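Cytochrome c, putative (PDB 1SP3) carries covalently bound c-type hemes and probably acts as a respiratory oxidoreductase that reduces tetrathionate. Local coordinates at residues Ser68-Arg73 / Thr347-Gly352; Phe63-Ser68 / Trp250-Ala255; Gln272-Asn277 / Gly355-Phe360; Ala79-Lys84 / Tyr108-Ala113. All coordinates share one frame; numbering follows the deposited sequence.

Contact 1 of 4, residues Ser68-Arg73 / Thr347-Gly352; sequences SSNEPR and TPKTYG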
# COMPACT_ATOMS: atom_id res chain seq x y z
N SER A 68 -8.47 12.08 -6.06
CA SER A 68 -9.43 13.00 -6.71
C SER A 68 -8.74 14.08 -7.49
O SER A 68 -7.72 14.65 -7.03
CB SER A 68 -10.42 13.60 -5.75
OG SER A 68 -9.71 14.20 -4.70
N SER A 69 -9.27 14.27 -8.72
CA SER A 69 -8.75 15.14 -9.74
C SER A 69 -7.52 14.54 -10.42
O SER A 69 -7.03 15.10 -11.42
CB SER A 69 -8.50 16.57 -9.17
OG SER A 69 -7.38 16.55 -8.31
N ASN A 70 -7.02 13.41 -9.92
CA ASN A 70 -5.87 12.76 -10.56
C ASN A 70 -6.19 11.39 -11.12
O ASN A 70 -5.26 10.71 -11.57
CB ASN A 70 -4.66 12.62 -9.59
CG ASN A 70 -4.35 13.91 -8.94
OD1 ASN A 70 -4.12 14.85 -9.66
ND2 ASN A 70 -4.55 14.02 -7.59
N GLU A 71 -7.48 11.02 -11.12
CA GLU A 71 -7.85 9.65 -11.36
C GLU A 71 -7.16 8.95 -12.56
O GLU A 71 -6.78 7.78 -12.42
CB GLU A 71 -9.37 9.46 -11.34
CG GLU A 71 -9.95 9.75 -9.96
CD GLU A 71 -10.52 11.19 -9.86
OE1 GLU A 71 -9.90 12.15 -10.37
OE2 GLU A 71 -11.60 11.33 -9.28
N PRO A 72 -7.05 9.59 -13.74
CA PRO A 72 -6.47 8.92 -14.93
C PRO A 72 -5.06 8.37 -14.78
O PRO A 72 -4.70 7.36 -15.45
CB PRO A 72 -6.47 10.02 -16.02
CG PRO A 72 -7.57 10.93 -15.66
CD PRO A 72 -7.59 10.93 -14.09
N ARG A 73 -4.25 9.02 -13.95
CA ARG A 73 -2.98 8.48 -13.58
C ARG A 73 -3.18 7.36 -12.51
O ARG A 73 -2.45 6.42 -12.53
CB ARG A 73 -1.96 9.57 -13.12
CG ARG A 73 -0.47 9.29 -13.56
CD ARG A 73 0.66 9.69 -12.49
NE ARG A 73 2.04 9.15 -12.73
CZ ARG A 73 3.08 9.21 -11.85
NH1 ARG A 73 4.26 8.71 -12.18
NH2 ARG A 73 2.94 9.75 -10.64
N THR A 347 -5.94 18.33 -1.02
CA THR A 347 -5.82 17.27 -1.97
C THR A 347 -5.69 17.98 -3.28
O THR A 347 -6.70 18.40 -3.82
CB THR A 347 -7.11 16.41 -1.98
OG1 THR A 347 -8.24 17.28 -2.14
CG2 THR A 347 -7.36 15.72 -0.62
N PRO A 348 -4.49 18.16 -3.79
CA PRO A 348 -4.30 19.02 -4.97
C PRO A 348 -4.38 18.25 -6.27
O PRO A 348 -4.20 17.06 -6.26
CB PRO A 348 -2.90 19.58 -4.77
CG PRO A 348 -2.21 18.43 -4.19
CD PRO A 348 -3.20 17.70 -3.28
N LYS A 349 -4.65 18.95 -7.35
CA LYS A 349 -4.57 18.37 -8.65
C LYS A 349 -3.10 18.39 -9.12
O LYS A 349 -2.51 19.46 -9.26
CB LYS A 349 -5.53 19.14 -9.63
CG LYS A 349 -5.46 18.61 -11.12
CD LYS A 349 -6.58 19.33 -11.91
CE LYS A 349 -6.91 18.67 -13.22
NZ LYS A 349 -7.77 17.50 -13.07
N THR A 350 -2.48 17.23 -9.32
CA THR A 350 -1.13 17.23 -9.82
C THR A 350 -1.17 16.84 -11.25
O THR A 350 -0.39 17.34 -12.05
CB THR A 350 -0.24 16.21 -9.08
OG1 THR A 350 -0.85 14.92 -9.16
CG2 THR A 350 -0.05 16.56 -7.55
N TYR A 351 -2.09 15.95 -11.60
CA TYR A 351 -2.14 15.40 -12.94
C TYR A 351 -3.08 16.22 -13.84
O TYR A 351 -4.11 16.71 -13.40
CB TYR A 351 -2.65 13.95 -12.90
CG TYR A 351 -2.75 13.37 -14.29
CD1 TYR A 351 -1.58 13.05 -14.98
CD2 TYR A 351 -4.00 13.23 -14.95
CE1 TYR A 351 -1.63 12.56 -16.28
CE2 TYR A 351 -4.07 12.72 -16.26
CZ TYR A 351 -2.88 12.39 -16.91
OH TYR A 351 -2.85 11.88 -18.21
N GLY A 352 -2.76 16.33 -15.12
CA GLY A 352 -3.72 16.83 -16.12
C GLY A 352 -3.82 18.38 -16.21
O GLY A 352 -2.98 19.10 -15.64
O HOH W 1 -5.29 15.32 -4.88

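Contact 2 of 4, residues Phe63-Ser68 / Trp250-Ala255; sequences FCVAIS and WDWSTA. With HEC (heme c), chain D.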
# COMPACT_ATOMS: atom_id res chain seq x y z
N PHE A 63 2.60 10.47 -0.31
CA PHE A 63 3.27 10.20 -1.59
C PHE A 63 2.55 11.13 -2.59
O PHE A 63 2.69 12.39 -2.48
CB PHE A 63 3.10 8.73 -1.96
CG PHE A 63 4.09 7.81 -1.26
CD1 PHE A 63 3.70 7.07 -0.14
CD2 PHE A 63 5.40 7.69 -1.71
CE1 PHE A 63 4.61 6.26 0.51
CE2 PHE A 63 6.30 6.88 -1.09
CZ PHE A 63 5.91 6.14 0.01
N CYS A 64 1.66 10.56 -3.41
CA CYS A 64 0.85 11.36 -4.33
C CYS A 64 -0.33 12.05 -3.69
O CYS A 64 -1.03 12.84 -4.35
CB CYS A 64 0.50 10.56 -5.63
SG CYS A 64 2.04 10.20 -6.68
N VAL A 65 -0.59 11.74 -2.41
CA VAL A 65 -1.62 12.46 -1.64
C VAL A 65 -3.03 11.88 -1.80
O VAL A 65 -3.59 11.32 -0.85
CB VAL A 65 -1.63 14.00 -1.89
CG1 VAL A 65 -2.60 14.70 -0.90
CG2 VAL A 65 -0.21 14.60 -1.67
N ALA A 66 -3.63 12.02 -2.97
CA ALA A 66 -5.01 11.66 -3.09
C ALA A 66 -5.40 11.56 -4.53
O ALA A 66 -4.96 12.35 -5.42
CB ALA A 66 -5.94 12.65 -2.41
N ILE A 67 -6.27 10.58 -4.72
CA ILE A 67 -6.81 10.25 -6.03
C ILE A 67 -7.65 11.29 -6.78
O ILE A 67 -7.58 11.35 -8.03
CB ILE A 67 -7.56 8.90 -5.84
CG1 ILE A 67 -6.75 7.87 -6.51
CG2 ILE A 67 -9.11 8.88 -6.06
CD1 ILE A 67 -5.90 7.22 -5.50
N SER A 68 -8.47 12.08 -6.06
CA SER A 68 -9.43 13.00 -6.71
C SER A 68 -8.74 14.08 -7.49
O SER A 68 -7.72 14.65 -7.03
CB SER A 68 -10.42 13.60 -5.75
OG SER A 68 -9.71 14.20 -4.70
N TRP A 250 9.67 12.31 1.12
CA TRP A 250 9.17 13.09 -0.01
C TRP A 250 8.76 14.48 0.56
O TRP A 250 7.67 14.66 1.15
CB TRP A 250 7.94 12.42 -0.64
CG TRP A 250 7.50 12.99 -1.95
CD1 TRP A 250 7.62 14.32 -2.41
CD2 TRP A 250 6.80 12.27 -2.98
NE1 TRP A 250 7.02 14.41 -3.64
CE2 TRP A 250 6.53 13.17 -4.02
CE3 TRP A 250 6.37 10.95 -3.12
CZ2 TRP A 250 5.88 12.80 -5.18
CZ3 TRP A 250 5.74 10.56 -4.27
CH2 TRP A 250 5.48 11.49 -5.29
N ASP A 251 9.63 15.46 0.28
CA ASP A 251 9.42 16.85 0.58
C ASP A 251 8.91 17.59 -0.67
O ASP A 251 9.70 17.94 -1.61
CB ASP A 251 10.76 17.45 1.03
CG ASP A 251 10.63 18.89 1.53
OD1 ASP A 251 9.54 19.50 1.39
OD2 ASP A 251 11.59 19.43 2.13
N TRP A 252 7.60 17.82 -0.68
CA TRP A 252 6.91 18.54 -1.77
C TRP A 252 7.21 20.06 -1.73
O TRP A 252 7.01 20.74 -2.69
CB TRP A 252 5.40 18.38 -1.62
CG TRP A 252 4.77 17.11 -2.17
CD1 TRP A 252 4.38 16.01 -1.46
CD2 TRP A 252 4.43 16.83 -3.55
NE1 TRP A 252 3.82 15.08 -2.30
CE2 TRP A 252 3.84 15.56 -3.59
CE3 TRP A 252 4.53 17.56 -4.75
CZ2 TRP A 252 3.35 14.97 -4.79
CZ3 TRP A 252 4.12 16.96 -5.93
CH2 TRP A 252 3.50 15.70 -5.95
N SER A 253 7.67 20.59 -0.61
CA SER A 253 7.83 22.04 -0.44
C SER A 253 8.82 22.66 -1.38
O SER A 253 8.66 23.80 -1.80
CB SER A 253 8.19 22.39 1.03
OG SER A 253 9.50 21.91 1.32
N THR A 254 9.85 21.90 -1.70
CA THR A 254 10.85 22.33 -2.64
C THR A 254 10.48 22.17 -4.13
O THR A 254 11.29 22.53 -5.01
CB THR A 254 12.17 21.57 -2.35
OG1 THR A 254 11.94 20.15 -2.48
CG2 THR A 254 12.67 21.81 -0.88
N ALA A 255 9.30 21.64 -4.45
CA ALA A 255 8.95 21.43 -5.89
C ALA A 255 8.92 22.78 -6.60
O ALA A 255 8.67 23.82 -5.94
CB ALA A 255 7.59 20.74 -6.06
FE HEC D . -1.99 4.04 -5.18
CHA HEC D . -2.94 2.55 -2.15
CHB HEC D . -2.86 7.13 -3.92
CHC HEC D . -1.32 5.51 -8.20
CHD HEC D . -0.94 1.06 -6.42
NA HEC D . -2.74 4.76 -3.33
C1A HEC D . -3.07 3.96 -2.22
C2A HEC D . -3.56 4.85 -1.18
C3A HEC D . -3.56 6.13 -1.65
C4A HEC D . -3.03 6.08 -3.03
CMA HEC D . -4.01 7.42 -0.84
CAA HEC D . -4.00 4.40 0.27
CBA HEC D . -2.90 4.75 1.31
CGA HEC D . -1.51 4.23 0.85
O1A HEC D . -0.69 5.08 0.39
O2A HEC D . -1.15 2.98 0.87
NB HEC D . -2.06 5.93 -5.95
C1B HEC D . -2.52 7.06 -5.23
C2B HEC D . -2.54 8.21 -6.12
C3B HEC D . -2.07 7.76 -7.31
C4B HEC D . -1.79 6.32 -7.20
CMB HEC D . -2.97 9.64 -5.67
CAB HEC D . -1.89 8.54 -8.64
CBB HEC D . -1.49 9.85 -8.66
NC HEC D . -1.19 3.38 -7.06
C1C HEC D . -1.01 4.17 -8.16
C2C HEC D . -0.46 3.36 -9.21
C3C HEC D . -0.31 2.09 -8.70
C4C HEC D . -0.81 2.10 -7.33
CMC HEC D . -0.13 3.95 -10.61
CAC HEC D . 0.26 0.81 -9.43
CBC HEC D . 1.51 0.70 -10.01
ND HEC D . -1.92 2.08 -4.39
C1D HEC D . -1.54 1.01 -5.18
C2D HEC D . -1.86 -0.20 -4.39
C3D HEC D . -2.49 0.24 -3.06
C4D HEC D . -2.49 1.68 -3.15
CMD HEC D . -1.61 -1.65 -4.83
CAD HEC D . -2.95 -0.67 -1.85
CBD HEC D . -1.73 -0.83 -0.94
CGD HEC D . -1.92 -1.87 0.19
O1D HEC D . -0.87 -2.44 0.55
O2D HEC D . -3.03 -2.18 0.80

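Contact 3 of 4, residues Gln272-Asn277 / Gly355-Phe360; sequences QKKKGN and GYWSEF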
# COMPACT_ATOMS: atom_id res chain seq x y z
N GLN A 272 13.30 16.54 -8.02
CA GLN A 272 12.65 16.74 -9.30
C GLN A 272 11.76 17.93 -9.17
O GLN A 272 11.08 18.10 -8.13
CB GLN A 272 11.80 15.53 -9.68
CG GLN A 272 12.65 14.34 -10.09
CD GLN A 272 11.77 13.19 -10.55
OE1 GLN A 272 11.69 12.95 -11.73
NE2 GLN A 272 11.08 12.50 -9.60
N LYS A 273 11.74 18.74 -10.24
CA LYS A 273 11.01 19.98 -10.23
C LYS A 273 9.56 19.68 -9.94
O LYS A 273 8.92 20.37 -9.16
CB LYS A 273 11.12 20.69 -11.57
CG LYS A 273 10.35 22.03 -11.65
CD LYS A 273 10.51 22.64 -13.03
CE LYS A 273 9.30 23.47 -13.34
NZ LYS A 273 9.67 24.53 -14.32
N LYS A 274 9.06 18.63 -10.57
CA LYS A 274 7.62 18.29 -10.47
C LYS A 274 7.20 17.75 -9.10
O LYS A 274 6.02 17.78 -8.76
CB LYS A 274 7.27 17.19 -11.49
CG LYS A 274 7.06 17.56 -12.95
CD LYS A 274 6.53 16.24 -13.64
CE LYS A 274 6.65 16.22 -15.17
NZ LYS A 274 5.85 17.30 -15.80
N LYS A 275 8.13 17.24 -8.31
CA LYS A 275 7.76 16.59 -7.06
C LYS A 275 8.46 17.02 -5.77
O LYS A 275 7.94 16.77 -4.75
CB LYS A 275 7.95 15.07 -7.22
CG LYS A 275 6.96 14.42 -8.27
CD LYS A 275 7.33 12.94 -8.57
CE LYS A 275 6.67 12.43 -9.91
NZ LYS A 275 6.80 10.94 -10.17
N GLY A 276 9.65 17.58 -5.80
CA GLY A 276 10.32 18.04 -4.57
C GLY A 276 11.55 17.17 -4.28
O GLY A 276 12.12 16.66 -5.19
N ASN A 277 11.98 17.04 -3.02
CA ASN A 277 13.15 16.24 -2.69
C ASN A 277 12.80 14.89 -2.17
O ASN A 277 11.79 14.78 -1.45
CB ASN A 277 14.00 16.91 -1.61
CG ASN A 277 14.90 17.99 -2.20
OD1 ASN A 277 15.99 17.69 -2.63
ND2 ASN A 277 14.38 19.20 -2.35
N GLY A 355 -3.29 21.07 -13.39
CA GLY A 355 -2.44 20.38 -12.43
C GLY A 355 -1.02 20.87 -12.21
O GLY A 355 -0.35 21.39 -13.12
N TYR A 356 -0.52 20.64 -10.99
CA TYR A 356 0.79 21.13 -10.60
C TYR A 356 1.86 20.75 -11.59
O TYR A 356 2.73 21.58 -11.93
CB TYR A 356 1.19 20.64 -9.19
CG TYR A 356 2.44 21.35 -8.73
CD1 TYR A 356 2.41 22.69 -8.37
CD2 TYR A 356 3.67 20.71 -8.78
CE1 TYR A 356 3.57 23.35 -7.96
CE2 TYR A 356 4.84 21.38 -8.39
CZ TYR A 356 4.78 22.66 -7.96
OH TYR A 356 5.94 23.30 -7.61
N TRP A 357 1.79 19.48 -12.02
CA TRP A 357 2.80 18.96 -12.96
C TRP A 357 2.84 19.63 -14.36
O TRP A 357 3.88 19.53 -15.05
CB TRP A 357 2.71 17.46 -13.12
CG TRP A 357 3.09 16.72 -11.91
CD1 TRP A 357 3.83 17.19 -10.84
CD2 TRP A 357 2.72 15.38 -11.60
NE1 TRP A 357 3.95 16.19 -9.89
CE2 TRP A 357 3.29 15.07 -10.33
CE3 TRP A 357 2.00 14.39 -12.29
CZ2 TRP A 357 3.11 13.82 -9.71
CZ3 TRP A 357 1.82 13.15 -11.69
CH2 TRP A 357 2.38 12.87 -10.39
N SER A 358 1.75 20.31 -14.76
CA SER A 358 1.93 21.19 -15.93
C SER A 358 2.07 22.68 -15.65
O SER A 358 2.89 23.34 -16.27
CB SER A 358 0.94 20.93 -17.07
OG SER A 358 -0.33 20.77 -16.56
N GLU A 359 1.29 23.21 -14.73
CA GLU A 359 1.34 24.64 -14.50
C GLU A 359 2.29 25.10 -13.34
O GLU A 359 2.78 26.21 -13.41
CB GLU A 359 -0.08 25.20 -14.37
CG GLU A 359 -0.93 25.11 -15.65
CD GLU A 359 -0.35 25.91 -16.83
OE1 GLU A 359 0.19 27.04 -16.66
OE2 GLU A 359 -0.43 25.37 -17.97
N PHE A 360 2.57 24.26 -12.33
CA PHE A 360 3.58 24.58 -11.30
C PHE A 360 3.12 25.72 -10.44
O PHE A 360 3.92 26.49 -9.89
CB PHE A 360 4.98 24.89 -11.85
CG PHE A 360 5.65 23.69 -12.47
CD1 PHE A 360 5.87 23.64 -13.84
CD2 PHE A 360 5.98 22.57 -11.69
CE1 PHE A 360 6.44 22.47 -14.45
CE2 PHE A 360 6.53 21.44 -12.26
CZ PHE A 360 6.77 21.39 -13.66

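Contact 4 of 4, residues Ala79-Lys84 / Tyr108-Ala113; sequences AGYGWK and YVKDPA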
# COMPACT_ATOMS: atom_id res chain seq x y z
N ALA A 79 -8.69 -2.28 -10.94
CA ALA A 79 -9.14 -3.45 -11.70
C ALA A 79 -10.41 -3.12 -12.53
O ALA A 79 -11.40 -3.89 -12.50
CB ALA A 79 -9.38 -4.66 -10.74
N GLY A 80 -10.37 -1.98 -13.22
CA GLY A 80 -11.46 -1.43 -13.98
C GLY A 80 -11.00 -0.69 -15.22
O GLY A 80 -9.76 -0.42 -15.41
N TYR A 81 -11.98 -0.28 -16.07
CA TYR A 81 -11.64 0.52 -17.25
C TYR A 81 -12.42 1.86 -17.27
O TYR A 81 -13.61 1.83 -17.36
CB TYR A 81 -12.07 -0.23 -18.55
CG TYR A 81 -11.39 -1.56 -18.77
CD1 TYR A 81 -12.15 -2.72 -18.99
CD2 TYR A 81 -10.00 -1.64 -18.86
CE1 TYR A 81 -11.49 -3.97 -19.23
CE2 TYR A 81 -9.38 -2.83 -19.09
CZ TYR A 81 -10.12 -4.00 -19.29
OH TYR A 81 -9.45 -5.21 -19.51
N GLY A 82 -11.77 3.03 -17.26
CA GLY A 82 -12.51 4.30 -17.41
C GLY A 82 -12.74 5.16 -16.17
O GLY A 82 -13.38 6.18 -16.27
N TRP A 83 -12.30 4.72 -14.98
CA TRP A 83 -12.50 5.55 -13.79
C TRP A 83 -11.55 6.76 -13.91
O TRP A 83 -10.35 6.68 -13.66
CB TRP A 83 -12.30 4.74 -12.50
CG TRP A 83 -12.48 5.53 -11.23
CD1 TRP A 83 -12.83 6.86 -11.13
CD2 TRP A 83 -12.37 5.06 -9.91
NE1 TRP A 83 -12.91 7.24 -9.82
CE2 TRP A 83 -12.60 6.17 -9.05
CE3 TRP A 83 -11.99 3.86 -9.35
CZ2 TRP A 83 -12.52 6.07 -7.67
CZ3 TRP A 83 -11.94 3.75 -7.99
CH2 TRP A 83 -12.15 4.84 -7.16
N LYS A 84 -12.11 7.87 -14.39
CA LYS A 84 -11.33 9.09 -14.69
C LYS A 84 -11.79 10.27 -13.84
O LYS A 84 -11.07 11.25 -13.74
CB LYS A 84 -11.28 9.43 -16.17
CG LYS A 84 -12.62 9.72 -16.75
CD LYS A 84 -12.56 10.21 -18.22
CE LYS A 84 -14.01 10.27 -18.82
NZ LYS A 84 -14.29 11.32 -19.92
N TYR A 108 0.01 -8.23 -20.98
CA TYR A 108 -1.10 -7.32 -20.69
C TYR A 108 -0.61 -6.19 -19.76
O TYR A 108 -0.02 -6.44 -18.72
CB TYR A 108 -2.36 -8.02 -20.17
CG TYR A 108 -3.49 -7.05 -19.81
CD1 TYR A 108 -4.38 -6.60 -20.77
CD2 TYR A 108 -3.69 -6.63 -18.48
CE1 TYR A 108 -5.45 -5.78 -20.43
CE2 TYR A 108 -4.78 -5.81 -18.15
CZ TYR A 108 -5.62 -5.38 -19.13
OH TYR A 108 -6.63 -4.53 -18.81
N VAL A 109 -0.81 -4.96 -20.19
CA VAL A 109 -0.31 -3.79 -19.49
C VAL A 109 -1.35 -2.66 -19.65
O VAL A 109 -1.82 -2.40 -20.77
CB VAL A 109 1.03 -3.27 -20.11
CG1 VAL A 109 1.42 -1.87 -19.50
CG2 VAL A 109 2.17 -4.27 -19.87
N LYS A 110 -1.66 -2.00 -18.55
CA LYS A 110 -2.63 -0.86 -18.46
C LYS A 110 -1.79 0.41 -18.61
O LYS A 110 -0.75 0.57 -17.99
CB LYS A 110 -3.37 -0.85 -17.11
CG LYS A 110 -4.39 -2.00 -16.96
CD LYS A 110 -4.93 -2.17 -15.53
CE LYS A 110 -6.11 -1.28 -15.22
NZ LYS A 110 -7.39 -1.86 -15.54
N ASP A 111 -2.22 1.24 -19.52
CA ASP A 111 -1.59 2.49 -19.83
C ASP A 111 -1.53 3.38 -18.56
O ASP A 111 -2.58 3.76 -18.04
CB ASP A 111 -2.46 3.10 -20.89
CG ASP A 111 -2.01 4.49 -21.31
OD1 ASP A 111 -1.29 5.17 -20.56
OD2 ASP A 111 -2.40 4.96 -22.39
N PRO A 112 -0.32 3.74 -18.11
CA PRO A 112 -0.08 4.43 -16.81
C PRO A 112 -0.82 5.73 -16.73
O PRO A 112 -1.01 6.20 -15.59
CB PRO A 112 1.39 4.84 -16.84
CG PRO A 112 2.00 4.08 -18.03
CD PRO A 112 0.90 3.56 -18.92
N ALA A 113 -1.17 6.33 -17.87
CA ALA A 113 -2.10 7.45 -17.83
C ALA A 113 -3.49 7.21 -18.39
O ALA A 113 -4.19 8.17 -18.74
CB ALA A 113 -1.46 8.75 -18.50

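Contact 1 of 4, residues Ser68-Arg73 / Thr347-Gly352
Ser-69 and Asn-70 run close beside Lys-349 and Tyr-351, with the CA atoms of Asn-70 and Tyr-351 5.2 Å apart. Asn-70 holds the N-cap position of helix 71-74, yet its side chain makes no capping bond and instead turns to the 347-352 loop. Its CG stands anti to the carbonyl carbon, beside the backbone N (chi1 -51°), and the amide beyond it meets that loop's backbone. OD1 of Asn-70 accepts from Thr-350 N at 2.9 Å and from Tyr-351 N at 3.0 Å, the second bond nearly straight (174° at the hydrogen). Both donors come from the same face of the amide plane, and Thr-350 OG1 adds a weak bond, so the oxygen is gripped by consecutive residues. The other end of the amide is held by Ala-66 O, with a weak bond from ND2 to Pro-348 O, which together fix the rotation of the group.

Lys-349 adds a further bond from the same side: its chain bends at the last torsion (chi4 79°) and NZ meets a lone pair of Ser-69 O in the carbonyl plane at 3.0 Å. Beyond it lies Tyr-351, with Arg-73 CB over one ring face, offset toward the rim, in a CH-pi contact 4.2 Å from the ring centroid. Helix 71-74 goes on to Cys-74, a covalent attachment point of heme c. Against the same tyrosine, Pro-72 CB packs obliquely at 3.6 Å from CE2.

Contact 2 of 4, residues Phe63-Ser68 / Trp250-Ala255
Phe-63 is held by two tryptophans at once. Its carbonyl O accepts from Trp-252 NE1 at 2.9 Å (150° at the hydrogen); the donor lies nearly along the C=O axis, and the oxygen sits in the plane of the indole, at its edge. Trp-250 packs on the same residue: its CE3 comes within 3.5 Å of Phe-63 CA, and the carbonyl carbon of Phe-63 lies over one face of the indole. The phenyl ring leans in obliquely, its CD2 3.7 Å from Trp-250 CE3. Cys-64 SG makes an oblique sulfur-aromatic contact, 5.1 Å from the centroid of the Trp-250 six-membered ring.

On the heme side, where residues 64-67 line the heme c pocket, Cys-64 CB packs 3.6 Å from the heme methyl CMB, and Ile-67 CD1 lies 3.4 Å from C1B. Further out, Asn-61 OD1 accepts from both Phe-63 N and Val-65 N while its ND2 bonds the heme, tying this turn to the cofactor. The two indoles brace each other, Trp-250 NE1 standing 3.4 Å above the centre of the Trp-252 ring system; that same NE1 donates to Lys-275 O. An alanine in place of Trp-250 would probably open a gap against Phe-63 and Cys-64, leave Lys-275 O without this donor and strip the Trp-252 ring of the indole that lies over one of its faces.

Trp-250 lies on strand 246-251, which pairs with strands 276-281 and 325-339; His-332 of the latter stacks on Phe-63, and Trp-357 of helix 356-359 packs on Trp-252.

Contact 3 of 4, residues Gln272-Asn277 / Gly355-Phe360
Lys-274 and Trp-357 exchange two hydrogen bonds. The lysine chain bends at its last torsion (chi4 -62°), bringing NZ to Trp-357 O at 3.1 Å, a donor tilted from the carbonyl plane. In the reverse direction Trp-357 NE1 reaches Lys-274 O at 2.8 Å, but with only 120° at the hydrogen this bond is weak. The same carbonyl oxygen also lies in plane at the edge of the Tyr-356 ring, 3.8 Å from its CD2.

The lysine chains supply the contacts to aromatic faces. Lys-274 crosses the indole at about a right angle and sets CD over one face, a CH-pi contact 4.2 Å from the centroid of the five-membered ring. Lys-273, extended beyond CG, passes over Phe-360, where NZ makes a cation-pi contact 4.2 Å from the ring centroid; that ammonium also forms a salt bridge with Asp-258. Tyr-356 O covers the opposite face of Phe-360.

Van der Waals contacts complete the interface: Lys-275 CE rests obliquely 3.8 Å from Trp-357 CZ2, and Lys-274 CA touches the edge of the Phe-360 ring at CE2, also 3.8 Å away.

The lysines occupy the turn between the paired strands 271-272 and 276-281, where Lys-275 and Gly-276 opposite Gln-272 form a classic beta bulge. This hairpin end lies at the protein surface against the short helix 356-359, whose Tyr-356 stacks on Trp-362 of helix 362-372.

Contact 4 of 4, residues Ala79-Lys84 / Tyr108-Ala113
Lys-110 reaches Gly-80 with its ammonium, NZ lying 2.8 Å from Gly-80 O and 35° out of the carbonyl plane. Bends at its last two torsions (chi3 86°, chi4 88°) curl the chain end toward this site. NZ is also bound by Asp-97 in a salt bridge and by Gly-116 O, so a buried charge is met by a carboxylate and by main-chain oxygens. Asp-97 OD2 also accepts from Tyr-108 OH, so one carboxylate oxygen serves both Tyr-108 and Lys-110; the nearby ammonium is likely to stabilise its negative charge. A methionine in place of Lys-110 would probably leave Asp-97 without its cationic mate and Gly-80 O without this donor.

The two tyrosines approach tip to tip, Tyr-81 OH lying 3.0 Å from Tyr-108 OH. Tyr-108 OH lies in the plane of the Tyr-81 ring, at its edge, and comes within 3.2 Å of Tyr-81 CE2. Lys-110 crosses Tyr-81 at about a right angle. The contact is made by the ends of long side chains, one of them reaching a main-chain oxygen: the backbones stay well apart, Tyr-81 CA being 9.2 Å from Lys-110 CA. Ala-79, beside this site, touches a heme c.

Both segments are loops on either side of helix 99-102 in the sequence; Leu-99 of that helix touches both tyrosines and Ile-100 touches Lys-110, while Ser-16 and Thr-19 of helix 15-34 cover Tyr-81.

In the fold
Contacts 1, 2 and 3 form one continuous cluster, with contact 2 centred about 11 Å from contact 1 and about 9 Å from contact 3. Contact 2 touches a heme c directly, and contact 1 adds the helix leading to one of the cysteines of that group. Thr-350 CG2 packs 4.0 Å from Trp-252 CH2, joining contacts 1 and 2, while Arg-73 lies between Cys-64 and Trp-357. Contacts 2 and 3 meet in the same sheet through neighbouring strands 246-251 and 276-281. Contact 4, nested within the loop closed by contact 1, meets it where Tyr-351 OH lies 3.4 Å from Ala-113 CB; its Ala-79 lines two other heme c pockets.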